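Local coordinates for putative retaining b-glycosidase (PDB 5A95), which probably hydrolyses beta-1,4 linkages in mixed-linkage beta-glucans as a retaining family 5 glycoside hydrolase, with a specificity shaped by its quaternary structure, at residues D214-Y217 against T222-P225; D166-I171 against E210-M215; T76-S81 against N342-T347; S88-L93 against I102-H107. The protein carries 1 engineered substitution. All blocks are in the same frame, centred on the assembly; numbering follows the deposited sequence. Where two conformers were deposited one is given.

Interaction 1 (D214-Y217 against T222-P225); sequences DMIY and TVIP. With NA (sodium ion), chain L.
Ile216 and Val223 form the apolar half of this contact, meeting methyl to methyl: Ile216 CG2 lies 3.4 Å from Val223 CG2, closer than methyl groups normally approach, and the two side chains cross at about a right angle. Beta-branched residues suit the place because their methyls sit close to the main chain. Val223 has its CG1 anti to the carbonyl carbon (chi1 -57°), which puts CG2 on the side of the valine that faces the isoleucine. Both residues also pack on Tyr184 of the adjoining strand.

The aromatic half is Tyr217, whose ring runs across the pyrrolidine of Pro225. Its CE1 comes to 3.6 Å from Pro225 CG, and its OH stands 3.3 Å from Pro225 CD. At the ring edge, near its plane, CE1 lies 3.6 Å from Val223 O. The hydroxyl bonds to Glu247 O, beyond the two segments. Cutting Tyr217 back to an alanine removes the ring, and Pro225 would probably lose its aromatic neighbour and Glu247 O its phenolic partner.

Metal binding occupies another part of the helix. Met215 O holds a sodium ion at 2.8 Å, and Thr196 O of the second subunit binds the same ion. The whole is typical of a beta/alpha barrel, where helix 202-219 packs back against the connecting loop at Val223 and the following strand at Pro225.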
loop_
_atom_site.group_PDB
_atom_site.type_symbol
_atom_site.label_atom_id
_atom_site.label_comp_id
_atom_site.label_asym_id
_atom_site.label_seq_id
_atom_site.Cartn_x
_atom_site.Cartn_y
_atom_site.Cartn_z
ATOM N N ASP A 214 -2.800 6.037 19.011
ATOM C CA ASP A 214 -1.514 5.777 19.669
ATOM C C ASP A 214 -0.384 6.593 19.056
ATOM O O ASP A 214 0.460 7.099 19.777
ATOM C CB ASP A 214 -1.205 4.278 19.641
ATOM C CG ASP A 214 -2.066 3.476 20.591
ATOM O OD1 ASP A 214 -2.670 4.075 21.505
ATOM O OD2 ASP A 214 -2.155 2.238 20.431
ATOM N N MET A 215 -0.343 6.701 17.728
ATOM C CA MET A 215 0.666 7.525 17.073
ATOM C C MET A 215 0.557 8.983 17.467
ATOM O O MET A 215 1.549 9.659 17.682
ATOM C CB MET A 215 0.521 7.514 15.536
ATOM C CG MET A 215 0.917 6.282 14.804
ATOM S SD MET A 215 0.489 6.497 13.058
ATOM C CE MET A 215 1.767 7.674 12.573
ATOM N N ILE A 216 -0.680 9.473 17.511
ATOM C CA ILE A 216 -0.947 10.859 17.855
ATOM C C ILE A 216 -0.536 11.141 19.309
ATOM O O ILE A 216 0.206 12.095 19.601
ATOM C CB ILE A 216 -2.418 11.191 17.604
ATOM C CG1 ILE A 216 -2.696 11.207 16.091
ATOM C CG2 ILE A 216 -2.806 12.525 18.226
ATOM C CD1 ILE A 216 -4.168 11.197 15.741
ATOM N N TYR A 217 -1.015 10.300 20.226
ATOM C CA TYR A 217 -0.734 10.497 21.653
ATOM C C TYR A 217 0.739 10.388 21.988
ATOM O O TYR A 217 1.192 11.051 22.929
ATOM C CB TYR A 217 -1.574 9.539 22.491
ATOM C CG TYR A 217 -3.009 9.965 22.746
ATOM C CD1 TYR A 217 -3.519 11.207 22.352
ATOM C CD2 TYR A 217 -3.859 9.107 23.443
ATOM C CE1 TYR A 217 -4.804 11.572 22.672
ATOM C CE2 TYR A 217 -5.155 9.467 23.750
ATOM C CZ TYR A 217 -5.625 10.703 23.352
ATOM O OH TYR A 217 -6.899 11.107 23.705
ATOM N N THR A 222 -2.077 16.099 24.475
ATOM C CA THR A 222 -3.085 17.119 24.801
ATOM C C THR A 222 -4.224 17.227 23.808
ATOM O O THR A 222 -5.257 17.822 24.083
ATOM C CB THR A 222 -2.491 18.530 24.915
ATOM O OG1 THR A 222 -2.129 19.046 23.617
ATOM C CG2 THR A 222 -1.298 18.581 25.878
ATOM N N VAL A 223 -4.066 16.638 22.629
ATOM C CA VAL A 223 -5.071 16.800 21.586
ATOM C C VAL A 223 -6.293 15.921 21.872
ATOM O O VAL A 223 -6.201 14.922 22.622
ATOM C CB VAL A 223 -4.502 16.518 20.193
ATOM C CG1 VAL A 223 -3.311 17.404 19.888
ATOM C CG2 VAL A 223 -4.154 15.062 20.053
ATOM N N ILE A 224 -7.420 16.265 21.239
ATOM C CA ILE A 224 -8.635 15.477 21.349
ATOM C C ILE A 224 -8.903 14.738 20.033
ATOM O O ILE A 224 -9.320 15.330 19.045
ATOM C CB ILE A 224 -9.850 16.367 21.685
ATOM C CG1 ILE A 224 -9.630 17.131 23.002
ATOM C CG2 ILE A 224 -11.113 15.525 21.738
ATOM C CD1 ILE A 224 -10.616 18.277 23.183
ATOM N N PRO A 225 -8.687 13.415 20.005
ATOM C CA PRO A 225 -9.094 12.631 18.832
ATOM C C PRO A 225 -10.608 12.547 18.790
ATOM O O PRO A 225 -11.267 12.345 19.825
ATOM C CB PRO A 225 -8.466 11.231 19.093
ATOM C CG PRO A 225 -7.425 11.459 20.170
ATOM C CD PRO A 225 -8.054 12.552 21.019
HETATM NA NA NA L . 2.886 10.673 15.440
HETATM O O HOH W 1 4.064 13.140 15.189
#

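Interaction 2 (D166-I171 against E210-M215); sequences DFWRRI and ESLIDM. With NA (sodium ion), chain L.
Two successive helices of the barrel's outer layer, 161-174 and 202-219, lean on each other through Trp168 with Leu212 and Arg169 with Met215. The first pair is loose: Leu212 CD2 approaches Trp168 CD1 obliquely at 4.5 Å. A leucine fits here because its branched end reaches the indole without asking for a polar partner. The indole NE1 is held by Leu186 O, beyond the two segments, and the neighbouring Phe167 places its CE2 3.5 Å above one face of the Trp168 ring, toward the rim.

Met215 bends at its thioether (chi3 73°), which swings the terminal CE to 3.9 Å from Arg169 CB. Only the root of the arginine is used in this way. The chain bends at chi2 (-85°) and carries the guanidinium away from helix 202-219, and NH1 bonds to Tyr152 O of the second subunit. Arginine suits the place because its aliphatic root packs on Met215 while its charged end reaches the other chain.

A polar link runs beside the methionine. A water donates to Arg169 O at 2.8 Å and coordinates the sodium ion, also at 2.8 Å, so the ion held by one helix is tied to the other. Farther round helix 161-174, Arg170 NE meets Asp166 OD2 at 2.8 Å in a salt bridge one turn long. Helix pairing of this kind belongs to the outer ring of a beta/alpha barrel, here doubling as a subunit interface with a shared sodium site.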
loop_
_atom_site.group_PDB
_atom_site.type_symbol
_atom_site.label_atom_id
_atom_site.label_comp_id
_atom_site.label_asym_id
_atom_site.label_seq_id
_atom_site.Cartn_x
_atom_site.Cartn_y
_atom_site.Cartn_z
ATOM N N ASP A 166 0.516 9.243 7.896
ATOM C CA ASP A 166 1.504 10.290 7.681
ATOM C C ASP A 166 0.932 11.686 7.875
ATOM O O ASP A 166 1.595 12.560 8.437
ATOM C CB ASP A 166 2.178 10.138 6.320
ATOM C CG ASP A 166 3.098 11.284 6.009
ATOM O OD1 ASP A 166 4.206 11.314 6.591
ATOM O OD2 ASP A 166 2.736 12.174 5.222
ATOM N N PHE A 167 -0.290 11.896 7.402
ATOM C CA PHE A 167 -0.990 13.134 7.675
ATOM C C PHE A 167 -1.034 13.421 9.170
ATOM O O PHE A 167 -0.619 14.493 9.627
ATOM C CB PHE A 167 -2.387 13.135 7.043
ATOM C CG PHE A 167 -3.247 14.303 7.429
ATOM C CD1 PHE A 167 -3.089 15.526 6.820
ATOM C CD2 PHE A 167 -4.206 14.179 8.438
ATOM C CE1 PHE A 167 -3.864 16.596 7.199
ATOM C CE2 PHE A 167 -4.991 15.254 8.812
ATOM C CZ PHE A 167 -4.819 16.460 8.185
ATOM N N TRP A 168 -1.500 12.440 9.936
ATOM C CA TRP A 168 -1.632 12.667 11.364
ATOM C C TRP A 168 -0.259 12.801 12.050
ATOM O O TRP A 168 -0.116 13.597 12.993
ATOM C CB TRP A 168 -2.527 11.610 12.020
ATOM C CG TRP A 168 -3.964 11.821 11.662
ATOM C CD1 TRP A 168 -4.774 10.973 10.956
ATOM C CD2 TRP A 168 -4.744 13.003 11.911
ATOM N NE1 TRP A 168 -6.001 11.542 10.787
ATOM C CE2 TRP A 168 -6.020 12.790 11.361
ATOM C CE3 TRP A 168 -4.470 14.231 12.550
ATOM C CZ2 TRP A 168 -7.014 13.740 11.419
ATOM C CZ3 TRP A 168 -5.462 15.169 12.587
ATOM C CH2 TRP A 168 -6.714 14.919 12.038
ATOM N N ARG A 169 0.752 12.059 11.609
ATOM C CA ARG A 169 2.102 12.224 12.139
ATOM C C ARG A 169 2.588 13.656 11.932
ATOM O O ARG A 169 3.095 14.311 12.877
ATOM C CB ARG A 169 3.042 11.200 11.475
ATOM C CG ARG A 169 4.497 11.258 11.930
ATOM C CD ARG A 169 5.328 12.305 11.149
ATOM N NE ARG A 169 6.727 12.255 11.528
ATOM C CZ ARG A 169 7.606 11.393 11.033
ATOM N NH1 ARG A 169 7.244 10.519 10.124
ATOM N NH2 ARG A 169 8.870 11.415 11.444
ATOM N N ARG A 170 2.427 14.167 10.724
ATOM C CA ARG A 170 2.919 15.496 10.397
ATOM C C ARG A 170 2.176 16.581 11.173
ATOM O O ARG A 170 2.777 17.546 11.660
ATOM C CB ARG A 170 2.777 15.785 8.910
ATOM C CG ARG A 170 3.736 15.042 8.005
ATOM C CD ARG A 170 3.319 15.286 6.568
ATOM N NE ARG A 170 4.060 14.589 5.525
ATOM C CZ ARG A 170 5.132 15.081 4.909
ATOM N NH1 ARG A 170 5.672 16.221 5.257
ATOM N NH2 ARG A 170 5.668 14.398 3.928
ATOM N N ILE A 171 0.862 16.465 11.228
ATOM C CA ILE A 171 0.021 17.406 11.924
ATOM C C ILE A 171 0.367 17.443 13.404
ATOM O O ILE A 171 0.499 18.523 14.005
ATOM C CB ILE A 171 -1.480 17.055 11.705
ATOM C CG1 ILE A 171 -1.939 17.301 10.262
ATOM C CG2 ILE A 171 -2.365 17.750 12.718
ATOM C CD1 ILE A 171 -2.099 18.771 9.890
ATOM N N GLU A 210 -7.654 3.083 17.109
ATOM C CA GLU A 210 -6.728 2.987 18.249
ATOM C C GLU A 210 -5.276 3.117 17.793
ATOM O O GLU A 210 -4.452 3.724 18.483
ATOM C CB GLU A 210 -6.975 1.709 19.043
ATOM C CG GLU A 210 -8.254 1.774 19.836
ATOM C CD GLU A 210 -8.748 0.475 20.426
ATOM O OE1 GLU A 210 -8.149 -0.588 20.148
ATOM O OE2 GLU A 210 -9.775 0.528 21.154
ATOM N N SER A 211 -4.969 2.589 16.621
ATOM C CA SER A 211 -3.623 2.699 16.082
ATOM C C SER A 211 -3.264 4.134 15.742
ATOM O O SER A 211 -2.175 4.612 16.044
ATOM C CB SER A 211 -3.493 1.787 14.853
ATOM O OG SER A 211 -2.173 1.759 14.341
ATOM N N LEU A 212 -4.185 4.845 15.101
ATOM C CA LEU A 212 -3.976 6.251 14.817
ATOM C C LEU A 212 -3.826 7.060 16.130
ATOM O O LEU A 212 -2.959 7.923 16.239
ATOM C CB LEU A 212 -5.117 6.821 13.970
ATOM C CG LEU A 212 -5.227 6.265 12.536
ATOM C CD1 LEU A 212 -6.482 6.746 11.857
ATOM C CD2 LEU A 212 -4.021 6.629 11.716
ATOM N N ILE A 213 -4.705 6.805 17.095
ATOM C CA ILE A 213 -4.655 7.490 18.384
ATOM C C ILE A 213 -3.304 7.263 19.061
ATOM O O ILE A 213 -2.724 8.195 19.623
ATOM C CB ILE A 213 -5.823 7.051 19.280
ATOM C CG1 ILE A 213 -7.145 7.605 18.708
ATOM C CG2 ILE A 213 -5.617 7.560 20.703
ATOM C CD1 ILE A 213 -8.358 6.867 19.205
ATOM N N ASP A 214 -2.800 6.037 19.011
ATOM C CA ASP A 214 -1.514 5.777 19.669
ATOM C C ASP A 214 -0.384 6.593 19.056
ATOM O O ASP A 214 0.460 7.099 19.777
ATOM C CB ASP A 214 -1.205 4.278 19.641
ATOM C CG ASP A 214 -2.066 3.476 20.591
ATOM O OD1 ASP A 214 -2.670 4.075 21.505
ATOM O OD2 ASP A 214 -2.155 2.238 20.431
ATOM N N MET A 215 -0.343 6.701 17.728
ATOM C CA MET A 215 0.666 7.525 17.073
ATOM C C MET A 215 0.557 8.983 17.467
ATOM O O MET A 215 1.549 9.659 17.682
ATOM C CB MET A 215 0.521 7.514 15.536
ATOM C CG MET A 215 0.917 6.282 14.804
ATOM S SD MET A 215 0.489 6.497 13.058
ATOM C CE MET A 215 1.767 7.674 12.573
HETATM NA NA NA L . 2.886 10.673 15.440
HETATM O O HOH W 1 4.064 13.140 15.189
#

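Interaction 3 (T76-S81 against N342-T347); sequences TGKLLS and NDWDFT
Leu79 and Trp344 both set CG anti to their own carbonyl carbon, at chi1 -69° and -78°, and these torsions send a methyl and an indole towards each other from backbones whose nearest CA atoms, those of Leu79 and Trp344, are 11.2 Å apart. Leu79 CD2 touches the benzo ring at Trp344 CZ2, 3.6 Å away, and CH2, 3.8 Å away, the leucine lying crosswise to the tryptophan. A residue as long as tryptophan suits the gap between helix 76-81 and the 342-347 loop; Leu89 on helix 87-96 packs against both.

The loop turns sharply behind the indole. A type I beta turn runs from Asp343 to Phe346, with Phe346 N bonded to Asp343 O at 3.0 Å, and Asn342 N closes on Thr347 O at 2.8 Å. Trp344 O then sits 3.6 Å above the centre of the Phe346 ring.

Lys78 NZ comes only to the indole's edge, 4.4 Å from Trp344 CZ2 and near the ring plane. Its ammonium group instead bridges Asp333 and Asp335 and rests on Trp336. The chemistry implies a division of labour: Trp344 gives the helix a hydrocarbon border, while the lysine's charge is probably balanced chiefly by the two aspartates.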
loop_
_atom_site.group_PDB
_atom_site.type_symbol
_atom_site.label_atom_id
_atom_site.label_comp_id
_atom_site.label_asym_id
_atom_site.label_seq_id
_atom_site.Cartn_x
_atom_site.Cartn_y
_atom_site.Cartn_z
ATOM N N THR A 76 -9.105 24.129 1.977
ATOM C CA THR A 76 -8.189 25.243 1.787
ATOM C C THR A 76 -7.864 25.454 0.319
ATOM O O THR A 76 -7.834 26.578 -0.152
ATOM C CB THR A 76 -6.893 24.964 2.592
ATOM O OG1 THR A 76 -7.207 24.847 3.987
ATOM C CG2 THR A 76 -5.861 26.043 2.395
ATOM N N GLY A 77 -7.591 24.369 -0.399
ATOM C CA GLY A 77 -7.267 24.460 -1.811
ATOM C C GLY A 77 -8.418 25.000 -2.657
ATOM O O GLY A 77 -8.216 25.744 -3.605
ATOM N N LYS A 78 -9.644 24.582 -2.346
ATOM C CA LYS A 78 -10.818 25.088 -3.040
ATOM C C LYS A 78 -10.859 26.598 -2.861
ATOM O O LYS A 78 -11.061 27.338 -3.813
ATOM C CB LYS A 78 -12.088 24.412 -2.495
ATOM C CG LYS A 78 -13.396 24.834 -3.163
ATOM C CD LYS A 78 -13.979 26.101 -2.552
ATOM C CE LYS A 78 -15.367 26.360 -3.118
ATOM N NZ LYS A 78 -15.914 27.665 -2.703
ATOM N N LEU A 79 -10.705 27.056 -1.624
ATOM C CA LEU A 79 -10.752 28.481 -1.323
ATOM C C LEU A 79 -9.612 29.262 -1.982
ATOM O O LEU A 79 -9.844 30.340 -2.574
ATOM C CB LEU A 79 -10.798 28.689 0.181
ATOM C CG LEU A 79 -12.123 28.243 0.828
ATOM C CD1 LEU A 79 -11.964 28.198 2.338
ATOM C CD2 LEU A 79 -13.267 29.161 0.414
ATOM N N LEU A 80 -8.398 28.712 -1.941
ATOM C CA LEU A 80 -7.246 29.383 -2.575
ATOM C C LEU A 80 -7.478 29.612 -4.063
ATOM O O LEU A 80 -7.027 30.612 -4.634
ATOM C CB LEU A 80 -5.967 28.549 -2.390
ATOM C CG LEU A 80 -5.304 28.608 -1.026
ATOM C CD1 LEU A 80 -4.359 27.425 -0.787
ATOM C CD2 LEU A 80 -4.568 29.927 -0.850
ATOM N N SER A 81 -8.137 28.661 -4.700
ATOM C CA SER A 81 -8.277 28.671 -6.144
ATOM C C SER A 81 -8.991 29.944 -6.621
ATOM O O SER A 81 -8.768 30.379 -7.742
ATOM C CB SER A 81 -8.955 27.391 -6.644
ATOM O OG SER A 81 -10.339 27.396 -6.428
ATOM N N ASN A 342 -25.182 32.628 0.437
ATOM C CA ASN A 342 -25.492 32.627 -0.989
ATOM C C ASN A 342 -24.389 33.246 -1.827
ATOM O O ASN A 342 -24.380 33.088 -3.053
ATOM C CB ASN A 342 -26.783 33.406 -1.254
ATOM C CG ASN A 342 -27.969 32.854 -0.491
ATOM O OD1 ASN A 342 -28.049 31.667 -0.200
ATOM N ND2 ASN A 342 -28.940 33.715 -0.243
ATOM N N ASP A 343 -23.488 33.961 -1.164
ATOM C CA ASP A 343 -22.436 34.725 -1.844
ATOM C C ASP A 343 -21.323 35.070 -0.874
ATOM O O ASP A 343 -21.478 34.898 0.320
ATOM C CB ASP A 343 -23.032 36.013 -2.442
ATOM C CG ASP A 343 -23.768 36.840 -1.410
ATOM O OD1 ASP A 343 -23.174 37.139 -0.362
ATOM O OD2 ASP A 343 -24.952 37.186 -1.648
ATOM N N TRP A 344 -20.195 35.589 -1.383
ATOM C CA TRP A 344 -19.091 35.956 -0.515
ATOM C C TRP A 344 -19.262 37.292 0.215
ATOM O O TRP A 344 -18.413 37.703 0.985
ATOM C CB TRP A 344 -17.753 35.837 -1.253
ATOM C CG TRP A 344 -17.273 34.424 -1.368
ATOM C CD1 TRP A 344 -17.035 33.733 -2.505
ATOM C CD2 TRP A 344 -16.983 33.527 -0.279
ATOM N NE1 TRP A 344 -16.582 32.473 -2.207
ATOM C CE2 TRP A 344 -16.556 32.317 -0.846
ATOM C CE3 TRP A 344 -17.029 33.643 1.101
ATOM C CZ2 TRP A 344 -16.191 31.229 -0.073
ATOM C CZ3 TRP A 344 -16.690 32.552 1.874
ATOM C CH2 TRP A 344 -16.260 31.368 1.280
ATOM N N ASP A 345 -20.407 37.947 0.005
ATOM C CA ASP A 345 -20.868 39.020 0.904
ATOM C C ASP A 345 -21.607 38.490 2.158
ATOM O O ASP A 345 -22.057 39.270 2.990
ATOM C CB ASP A 345 -21.710 40.068 0.154
ATOM C CG ASP A 345 -20.911 40.789 -0.912
ATOM O OD1 ASP A 345 -19.657 40.867 -0.802
ATOM O OD2 ASP A 345 -21.545 41.286 -1.863
ATOM N N PHE A 346 -21.678 37.166 2.279
ATOM C CA PHE A 346 -22.187 36.483 3.468
ATOM C C PHE A 346 -23.708 36.605 3.619
ATOM O O PHE A 346 -24.248 36.445 4.723
ATOM C CB PHE A 346 -21.453 36.902 4.752
ATOM C CG PHE A 346 -19.964 36.909 4.618
ATOM C CD1 PHE A 346 -19.268 35.740 4.352
ATOM C CD2 PHE A 346 -19.264 38.096 4.760
ATOM C CE1 PHE A 346 -17.886 35.765 4.212
ATOM C CE2 PHE A 346 -17.891 38.122 4.643
ATOM C CZ PHE A 346 -17.206 36.952 4.383
ATOM N N THR A 347 -24.417 36.855 2.520
ATOM C CA THR A 347 -25.891 36.863 2.601
ATOM C C THR A 347 -26.328 35.448 3.025
ATOM O O THR A 347 -25.977 34.467 2.359
ATOM C CB THR A 347 -26.543 37.197 1.275
ATOM O OG1 THR A 347 -26.042 38.455 0.836
ATOM C CG2 THR A 347 -28.069 37.298 1.411
#

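Interaction 4 (S88-L93 against I102-H107); sequences SLFEEL and IRLPIH. With BGC (beta-D-glucopyranose), chain D.
Phe90 receives the tip of Ile102 on its ring, within the beta/alpha barrel, where helix 87-96 leads back into strand 101-106. Helix and strand segments run roughly antiparallel, their directions 143° apart and their axes 11.5 Å apart. Ile102 projects its longer branch from the strand toward the helix as the bump. Its CD1 stands 3.7 Å from the Phe90 ring centroid, only 10° off the normal, a CH-pi contact in which one methyl faces all six ring carbons. The hollow that receives it has a second wall: Leu93 CD1, about one helical turn on, lies 3.8 Å from Ile102 CD1. The isoleucine sets CG1 anti to the carbonyl carbon and its chi2 is extended (174°), which lets CD1 reach straight out between ring and leucine. A flat ring and a branched chain suit such a seat, one giving a broad floor and the other a side. Trp129, from outside the two segments, meets the phenyl ring edge-to-face.

Beyond the strand's end His107 enters the glycan pocket. Its ND1 donates to Pro105 O at 2.8 Å, fixing the imidazole's rotation. A leucine in its place would probably leave the glucose hydroxyl without its imidazole partner and Pro105 O without this donor. Across the ring, His107 NE2 and glucose O6 are 2.7 Å apart in a nearly straight hydrogen bond in the imidazole plane.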
loop_
_atom_site.group_PDB
_atom_site.type_symbol
_atom_site.label_atom_id
_atom_site.label_comp_id
_atom_site.label_asym_id
_atom_site.label_seq_id
_atom_site.Cartn_x
_atom_site.Cartn_y
_atom_site.Cartn_z
ATOM N N SER A 88 -10.208 37.521 6.368
ATOM C CA SER A 88 -11.525 38.157 6.471
ATOM C C SER A 88 -12.639 37.122 6.649
ATOM O O SER A 88 -13.676 37.423 7.238
ATOM C CB SER A 88 -11.817 39.012 5.240
ATOM O OG SER A 88 -11.843 38.232 4.053
ATOM N N LEU A 89 -12.430 35.903 6.139
ATOM C CA LEU A 89 -13.401 34.830 6.320
ATOM C C LEU A 89 -13.528 34.458 7.817
ATOM O O LEU A 89 -14.638 34.316 8.350
ATOM C CB LEU A 89 -12.962 33.613 5.506
ATOM C CG LEU A 89 -13.774 32.329 5.659
ATOM C CD1 LEU A 89 -15.247 32.572 5.413
ATOM C CD2 LEU A 89 -13.184 31.248 4.755
ATOM N N PHE A 90 -12.388 34.294 8.492
ATOM C CA PHE A 90 -12.392 33.944 9.916
ATOM C C PHE A 90 -12.962 35.090 10.744
ATOM O O PHE A 90 -13.725 34.864 11.697
ATOM C CB PHE A 90 -10.982 33.592 10.401
ATOM C CG PHE A 90 -10.505 32.212 9.986
ATOM C CD1 PHE A 90 -10.728 31.711 8.715
ATOM C CD2 PHE A 90 -9.781 31.464 10.875
ATOM C CE1 PHE A 90 -10.274 30.434 8.347
ATOM C CE2 PHE A 90 -9.317 30.201 10.525
ATOM C CZ PHE A 90 -9.548 29.699 9.264
ATOM N N GLU A 91 -12.589 36.319 10.384
ATOM C CA GLU A 91 -13.076 37.500 11.104
ATOM C C GLU A 91 -14.600 37.626 11.005
ATOM O O GLU A 91 -15.275 37.919 11.999
ATOM C CB GLU A 91 -12.441 38.772 10.543
ATOM C CG GLU A 91 -10.953 38.860 10.809
ATOM C CD GLU A 91 -10.312 40.083 10.161
ATOM O OE1 GLU A 91 -10.284 40.209 8.905
ATOM O OE2 GLU A 91 -9.819 40.908 10.925
ATOM N N GLU A 92 -15.144 37.406 9.809
ATOM C CA GLU A 92 -16.594 37.481 9.631
ATOM C C GLU A 92 -17.282 36.477 10.568
ATOM O O GLU A 92 -18.251 36.775 11.251
ATOM C CB GLU A 92 -16.947 37.172 8.192
ATOM C CG GLU A 92 -18.436 36.951 7.939
ATOM C CD GLU A 92 -19.306 38.186 8.109
ATOM O OE1 GLU A 92 -18.773 39.315 8.247
ATOM O OE2 GLU A 92 -20.533 38.026 8.041
ATOM N N LEU A 93 -16.764 35.265 10.583
ATOM C CA LEU A 93 -17.366 34.224 11.386
ATOM C C LEU A 93 -17.300 34.507 12.884
ATOM O O LEU A 93 -18.299 34.341 13.607
ATOM C CB LEU A 93 -16.714 32.882 11.056
ATOM C CG LEU A 93 -17.142 32.321 9.707
ATOM C CD1 LEU A 93 -16.218 31.185 9.258
ATOM C CD2 LEU A 93 -18.593 31.840 9.791
ATOM N N ILE A 102 -13.988 26.670 13.946
ATOM C CA ILE A 102 -14.061 26.385 12.530
ATOM C C ILE A 102 -13.495 24.991 12.280
ATOM O O ILE A 102 -12.425 24.650 12.807
ATOM C CB ILE A 102 -13.274 27.420 11.713
ATOM C CG1 ILE A 102 -13.975 28.772 11.827
ATOM C CG2 ILE A 102 -13.180 27.012 10.242
ATOM C CD1 ILE A 102 -13.241 29.936 11.201
ATOM N N ARG A 103 -14.222 24.196 11.494
ATOM C CA ARG A 103 -13.762 22.877 11.040
ATOM C C ARG A 103 -13.199 23.009 9.628
ATOM O O ARG A 103 -13.857 23.574 8.739
ATOM C CB ARG A 103 -14.893 21.871 11.063
ATOM C CG ARG A 103 -14.547 20.468 10.577
ATOM C CD ARG A 103 -15.696 19.545 10.891
ATOM N NE ARG A 103 -15.563 18.135 10.542
ATOM C CZ ARG A 103 -16.120 17.519 9.501
ATOM N NH1 ARG A 103 -16.656 18.203 8.498
ATOM N NH2 ARG A 103 -16.129 16.185 9.451
ATOM N N LEU A 104 -11.989 22.490 9.436
ATOM C CA LEU A 104 -11.286 22.513 8.154
ATOM C C LEU A 104 -11.351 21.111 7.547
ATOM O O LEU A 104 -10.715 20.209 8.078
ATOM C CB LEU A 104 -9.816 22.911 8.353
ATOM C CG LEU A 104 -9.499 24.264 8.992
ATOM C CD1 LEU A 104 -7.983 24.503 8.987
ATOM C CD2 LEU A 104 -10.213 25.380 8.260
ATOM N N PRO A 105 -12.112 20.925 6.454
ATOM C CA PRO A 105 -12.249 19.598 5.854
ATOM C C PRO A 105 -11.146 19.386 4.833
ATOM O O PRO A 105 -11.297 19.733 3.649
ATOM C CB PRO A 105 -13.633 19.654 5.205
ATOM C CG PRO A 105 -13.794 21.075 4.801
ATOM C CD PRO A 105 -13.060 21.895 5.844
ATOM N N ILE A 106 -10.043 18.790 5.281
ATOM C CA ILE A 106 -8.856 18.614 4.468
ATOM C C ILE A 106 -9.040 17.416 3.572
ATOM O O ILE A 106 -9.053 16.280 4.031
ATOM C CB ILE A 106 -7.615 18.499 5.357
ATOM C CG1 ILE A 106 -7.462 19.798 6.159
ATOM C CG2 ILE A 106 -6.364 18.184 4.534
ATOM C CD1 ILE A 106 -6.659 19.700 7.428
ATOM N N HIS A 107 -9.244 17.667 2.285
ATOM C CA HIS A 107 -9.494 16.593 1.348
ATOM C C HIS A 107 -8.177 15.957 0.912
ATOM O O HIS A 107 -7.261 16.663 0.509
ATOM C CB HIS A 107 -10.235 17.100 0.119
ATOM C CG HIS A 107 -11.672 17.405 0.376
ATOM N ND1 HIS A 107 -12.103 18.227 1.391
ATOM C CD2 HIS A 107 -12.789 16.986 -0.263
ATOM C CE1 HIS A 107 -13.424 18.321 1.344
ATOM N NE2 HIS A 107 -13.863 17.570 0.348
HETATM C C2 BGC D . -20.815 19.224 -1.243
HETATM C C3 BGC D . -20.208 19.211 -2.634
HETATM C C4 BGC D . -18.697 19.188 -2.569
HETATM C C5 BGC D . -18.210 18.059 -1.662
HETATM C C6 BGC D . -16.733 18.117 -1.367
HETATM C C1 BGC D . -20.265 18.016 -0.504
HETATM O O2 BGC D . -22.231 19.158 -1.394
HETATM O O3 BGC D . -20.619 20.401 -3.319
HETATM O O4 BGC D . -18.182 18.971 -3.880
HETATM O O5 BGC D . -18.859 18.141 -0.406
HETATM O O6 BGC D . -16.378 17.048 -0.495
#

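The four contacts form two clusters on the barrel. Interactions 1 and 2 share helix 202-219 and the sodium site at the second subunit, with centres 7 Å apart; Ile216 CD1 reaches Trp168 CB at 4.1 Å. Interactions 3 and 4 have centres 10 Å apart and join where Trp344 CZ3 meets Leu89 CD1 at 3.8 Å and Phe346 packs on Glu92. A bridge between the clusters runs from Phe167 CZ to Ile106 CD1, 3.8 Å, linking helix 161-174 to the strand that leads to His107. In interaction 4 that histidine binds the sugar directly; in interaction 3 the side chain of Lys78 lies about 8 Å from a bound glucose.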